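Local coordinates for protein thiosulfate sulfurtransferase YnjE (PDB 2WLR) that transfers sulfur from thiosulfate to cyanide, yielding thiocyanate and sulfite, as a monomeric periplasmic rhodanese-family sulfurtransferase working through a cysteine persulfide, at residues A[32-46]-A[113-127]. Sequence-based numbering, arbitrary orientation.
Sequences NGWPQTLNGPSGHEL and PSRLQKLPHFEQLVY
Trp34 slots between two aromatic rings of 113-127: Phe122 turns an edge to one face of its indole, planes at 83°, and Tyr127 brings CE1 to within 3.5 Å of Trp34 CG on the opposite face, also edge-to-face. The indole N-H is used too: the hydrogen bond from NE1 to Leu125 O, 3.0 Å, lies in the indole plane but comes in above the plane of the Leu125 carbonyl. Beside it, Asn32 ND2 donates to two waters, one bonded on to Leu125 O and the other to Phe122 O. Asn32 O accepts from Leu119 N (2.9 Å); next to it Gly33, with positive phi, forms the Schellman motif that follows helix 28-32 and lays its CA over the Phe122 ring. Ser42 OG, held anti to its own N (chi1 175°), donates to Gly33 O at 2.6 Å and accepts from a water that in turn accepts from Lys118 NZ; another water links Ser42 N to Pro113 O. Further along, His44 and Gln117 form one antiparallel hydrogen-bonded pair, His44 N to Gln117 O and Gln117 N to His44 O, each 2.8 Å. Arg26 bonds Gly43 O, and Tyr82 OH bonds Glu45 N. Glu45 bends at chi2 (-75°) to receive Arg115 side-on: NE meets OE1 at 2.8 Å, NH2 meets OE2 at 3.0 Å. A water ties Glu45 OE1 to Arg115 O and Leu46 N. Arg115 NH1 makes a second salt bridge, to Asp108. The loop between helix 28-32 and strand 49-50 is thus fastened along the chain running from strand 103-105 to strand 125-126, an outer strand of the next parallel sheet, beside strand 231-234.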
# COMPACT_ATOMS: atom_id res chain seq x y z
N ASN A 32 1.32 9.41 7.74
CA ASN A 32 1.25 8.01 8.16
C ASN A 32 1.94 7.74 9.49
O ASN A 32 1.65 6.74 10.15
CB ASN A 32 1.84 7.08 7.10
CG ASN A 32 1.04 7.02 5.82
OD1 ASN A 32 -0.16 7.35 5.79
ND2 ASN A 32 1.66 6.47 4.78
N GLY A 33 2.92 8.57 9.84
CA GLY A 33 3.65 8.37 11.09
C GLY A 33 5.14 8.60 11.05
O GLY A 33 5.74 8.72 12.11
N TRP A 34 5.76 8.69 9.89
CA TRP A 34 7.20 8.96 9.86
C TRP A 34 7.44 10.33 10.48
O TRP A 34 6.86 11.32 10.09
CB TRP A 34 7.74 8.94 8.46
CG TRP A 34 7.81 7.57 7.90
CD1 TRP A 34 6.94 7.01 7.01
CD2 TRP A 34 8.78 6.56 8.20
NE1 TRP A 34 7.30 5.74 6.76
CE2 TRP A 34 8.45 5.44 7.43
CE3 TRP A 34 9.92 6.51 9.01
CZ2 TRP A 34 9.19 4.25 7.47
CZ3 TRP A 34 10.64 5.35 9.06
CH2 TRP A 34 10.31 4.24 8.26
N PRO A 35 8.35 10.40 11.47
CA PRO A 35 8.67 11.73 11.99
C PRO A 35 9.48 12.57 10.98
O PRO A 35 10.26 12.03 10.20
CB PRO A 35 9.47 11.43 13.25
CG PRO A 35 9.33 9.98 13.52
CD PRO A 35 8.97 9.32 12.24
N GLN A 36 9.34 13.88 11.05
CA GLN A 36 10.09 14.77 10.18
C GLN A 36 11.55 14.91 10.63
O GLN A 36 12.37 15.35 9.84
CB GLN A 36 9.39 16.12 10.08
CG GLN A 36 7.98 16.00 9.45
CD GLN A 36 7.31 17.33 9.24
OE1 GLN A 36 6.39 17.70 9.98
NE2 GLN A 36 7.72 18.03 8.18
N THR A 37 11.81 14.61 11.89
CA THR A 37 13.18 14.61 12.47
C THR A 37 13.21 13.45 13.46
O THR A 37 12.18 12.98 13.92
CB THR A 37 13.46 15.89 13.28
OG1 THR A 37 12.46 16.04 14.29
CG2 THR A 37 13.46 17.11 12.37
N LEU A 38 14.41 12.99 13.80
CA LEU A 38 14.53 11.87 14.74
C LEU A 38 13.84 12.16 16.07
O LEU A 38 14.03 13.24 16.63
CB LEU A 38 16.02 11.60 15.00
CG LEU A 38 16.76 10.91 13.90
CD1 LEU A 38 18.26 10.92 14.18
CD2 LEU A 38 16.25 9.47 13.65
N ASN A 39 13.02 11.20 16.53
CA ASN A 39 12.25 11.27 17.75
C ASN A 39 11.22 12.40 17.77
O ASN A 39 10.68 12.73 18.84
CB ASN A 39 13.16 11.33 19.00
CG ASN A 39 14.06 10.13 19.13
OD1 ASN A 39 15.30 10.27 19.15
ND2 ASN A 39 13.47 8.95 19.21
N GLY A 40 10.94 12.97 16.60
CA GLY A 40 9.94 13.99 16.45
C GLY A 40 8.52 13.46 16.45
O GLY A 40 8.30 12.28 16.51
N PRO A 41 7.55 14.37 16.38
CA PRO A 41 6.16 13.97 16.37
C PRO A 41 5.87 12.94 15.26
O PRO A 41 6.41 13.03 14.15
CB PRO A 41 5.43 15.29 16.11
CG PRO A 41 6.34 16.33 16.57
CD PRO A 41 7.71 15.83 16.31
N SER A 42 5.02 11.98 15.58
CA SER A 42 4.78 10.82 14.70
C SER A 42 3.28 10.69 14.47
O SER A 42 2.53 10.28 15.36
CB SER A 42 5.32 9.55 15.39
OG SER A 42 5.01 8.41 14.63
N GLY A 43 2.86 11.09 13.27
CA GLY A 43 1.46 10.96 12.89
C GLY A 43 0.74 12.26 12.65
O GLY A 43 1.34 13.32 12.56
N HIS A 44 -0.60 12.15 12.60
CA HIS A 44 -1.50 13.25 12.28
C HIS A 44 -2.48 13.51 13.39
O HIS A 44 -2.68 12.70 14.28
CB HIS A 44 -2.28 12.97 10.97
CG HIS A 44 -2.91 11.61 10.90
ND1 HIS A 44 -4.20 11.32 11.29
CD2 HIS A 44 -2.42 10.46 10.40
CE1 HIS A 44 -4.45 10.04 11.01
NE2 HIS A 44 -3.37 9.50 10.50
N GLU A 45 -3.09 14.68 13.35
CA GLU A 45 -4.08 14.97 14.36
C GLU A 45 -5.31 14.11 14.18
O GLU A 45 -5.62 13.65 13.10
CB GLU A 45 -4.42 16.45 14.35
CG GLU A 45 -3.24 17.37 14.67
CD GLU A 45 -2.86 17.41 16.11
OE1 GLU A 45 -3.46 16.68 16.92
OE2 GLU A 45 -1.97 18.21 16.44
N LEU A 46 -6.01 13.87 15.29
CA LEU A 46 -7.18 13.02 15.29
C LEU A 46 -8.19 13.37 14.19
O LEU A 46 -8.63 14.51 14.06
CB LEU A 46 -7.86 13.05 16.67
CG LEU A 46 -9.10 12.19 16.87
CD1 LEU A 46 -8.77 10.70 16.78
CD2 LEU A 46 -9.70 12.53 18.24
N PRO A 113 2.74 15.74 20.81
CA PRO A 113 3.02 14.51 20.10
C PRO A 113 2.19 13.33 20.59
O PRO A 113 1.90 12.42 19.83
CB PRO A 113 4.52 14.30 20.35
CG PRO A 113 5.03 15.65 20.65
CD PRO A 113 3.95 16.36 21.36
N SER A 114 1.80 13.34 21.87
CA SER A 114 1.06 12.21 22.42
C SER A 114 -0.35 11.99 21.85
O SER A 114 -0.89 10.90 21.93
CB SER A 114 1.00 12.29 23.96
OG SER A 114 0.17 13.34 24.40
N ARG A 115 -0.92 13.02 21.23
CA ARG A 115 -2.30 12.92 20.79
C ARG A 115 -2.36 12.54 19.30
O ARG A 115 -3.42 12.44 18.74
CB ARG A 115 -3.07 14.21 21.08
CG ARG A 115 -2.69 15.39 20.26
CD ARG A 115 -3.52 16.61 20.57
NE ARG A 115 -3.27 17.64 19.56
CZ ARG A 115 -3.46 18.94 19.70
NH1 ARG A 115 -3.93 19.47 20.81
NH2 ARG A 115 -3.20 19.72 18.66
N LEU A 116 -1.21 12.34 18.67
CA LEU A 116 -1.18 12.04 17.22
C LEU A 116 -1.54 10.60 16.94
O LEU A 116 -1.34 9.72 17.77
CB LEU A 116 0.20 12.37 16.64
CG LEU A 116 0.57 13.85 16.78
CD1 LEU A 116 2.00 14.11 16.36
CD2 LEU A 116 -0.36 14.78 16.00
N GLN A 117 -2.09 10.39 15.74
CA GLN A 117 -2.53 9.11 15.24
C GLN A 117 -1.65 8.67 14.08
O GLN A 117 -1.28 9.46 13.25
CB GLN A 117 -3.98 9.18 14.74
CG GLN A 117 -4.98 9.84 15.66
CD GLN A 117 -5.09 9.20 16.99
OE1 GLN A 117 -4.77 9.81 18.03
NE2 GLN A 117 -5.56 7.96 17.00
N LYS A 118 -1.34 7.39 14.01
CA LYS A 118 -0.47 6.87 12.94
C LYS A 118 -0.93 5.52 12.45
O LYS A 118 -1.72 4.86 13.13
CB LYS A 118 0.97 6.78 13.43
CG LYS A 118 1.19 5.85 14.62
CD LYS A 118 2.56 6.08 15.29
CE LYS A 118 2.66 5.38 16.67
NZ LYS A 118 3.60 6.08 17.61
N LEU A 119 -0.40 5.08 11.31
CA LEU A 119 -0.48 3.67 10.96
C LEU A 119 0.22 2.84 11.99
O LEU A 119 1.35 3.13 12.33
CB LEU A 119 0.21 3.37 9.64
CG LEU A 119 -0.33 3.94 8.37
CD1 LEU A 119 0.49 3.40 7.20
CD2 LEU A 119 -1.83 3.55 8.21
N PRO A 120 -0.44 1.79 12.48
CA PRO A 120 0.15 0.91 13.45
C PRO A 120 1.55 0.46 13.06
O PRO A 120 2.42 0.39 13.91
CB PRO A 120 -0.84 -0.26 13.48
CG PRO A 120 -2.10 0.35 13.19
CD PRO A 120 -1.85 1.46 12.22
N HIS A 121 1.77 0.21 11.76
CA HIS A 121 3.11 -0.18 11.32
C HIS A 121 3.55 0.64 10.13
O HIS A 121 3.96 0.11 9.12
CB HIS A 121 3.12 -1.66 10.97
CG HIS A 121 2.63 -2.53 12.08
ND1 HIS A 121 3.37 -2.79 13.22
CD2 HIS A 121 1.44 -3.16 12.24
CE1 HIS A 121 2.66 -3.57 14.02
NE2 HIS A 121 1.48 -3.78 13.46
N PHE A 122 3.51 1.96 10.30
CA PHE A 122 3.95 2.88 9.26
C PHE A 122 5.38 2.56 8.73
O PHE A 122 5.69 2.83 7.56
CB PHE A 122 3.90 4.34 9.75
CG PHE A 122 4.93 4.69 10.76
CD1 PHE A 122 6.18 5.09 10.35
CD2 PHE A 122 4.69 4.57 12.12
CE1 PHE A 122 7.16 5.39 11.23
CE2 PHE A 122 5.68 4.89 13.03
CZ PHE A 122 6.94 5.28 12.58
N GLU A 123 6.22 2.02 9.59
CA GLU A 123 7.61 1.78 9.24
C GLU A 123 7.78 0.73 8.15
O GLU A 123 8.86 0.60 7.59
CB GLU A 123 8.41 1.41 10.50
CG GLU A 123 8.22 0.02 11.06
CD GLU A 123 6.89 -0.19 11.78
OE1 GLU A 123 6.22 0.79 12.16
OE2 GLU A 123 6.56 -1.37 12.02
N GLN A 124 6.72 0.00 7.86
CA GLN A 124 6.74 -0.96 6.74
C GLN A 124 6.63 -0.33 5.40
O GLN A 124 6.88 -1.00 4.39
CB GLN A 124 5.62 -1.96 6.90
CG GLN A 124 5.82 -2.90 8.12
CD GLN A 124 4.58 -3.64 8.55
OE1 GLN A 124 3.49 -3.53 7.96
NE2 GLN A 124 4.73 -4.47 9.58
N LEU A 125 6.19 0.92 5.33
CA LEU A 125 5.99 1.66 4.07
C LEU A 125 6.94 2.82 4.10
O LEU A 125 6.62 3.92 4.54
CB LEU A 125 4.53 2.15 3.93
CG LEU A 125 3.53 1.04 3.72
CD1 LEU A 125 2.12 1.58 3.82
CD2 LEU A 125 3.68 0.32 2.40
N VAL A 126 8.14 2.57 3.61
CA VAL A 126 9.19 3.60 3.65
C VAL A 126 9.08 4.62 2.50
O VAL A 126 8.27 4.46 1.58
CB VAL A 126 10.59 2.97 3.72
CG1 VAL A 126 10.62 1.87 4.82
CG2 VAL A 126 11.01 2.40 2.33
N TYR A 127 9.90 5.66 2.54
CA TYR A 127 9.87 6.73 1.57
C TYR A 127 11.32 7.06 1.15
O TYR A 127 12.27 6.64 1.82
CB TYR A 127 9.12 7.92 2.15
CG TYR A 127 9.76 8.61 3.33
CD1 TYR A 127 9.66 8.10 4.61
CD2 TYR A 127 10.47 9.79 3.15
CE1 TYR A 127 10.23 8.75 5.67
CE2 TYR A 127 11.07 10.44 4.23
CZ TYR A 127 10.94 9.92 5.47
OH TYR A 127 11.54 10.61 6.51
O HOH W 1 4.77 6.11 4.02
O HOH W 2 4.06 5.00 6.08
O HOH W 3 11.26 9.72 9.21
O HOH W 4 4.08 11.53 18.20
O HOH W 5 6.11 6.48 16.20
O HOH W 6 -4.99 14.61 17.87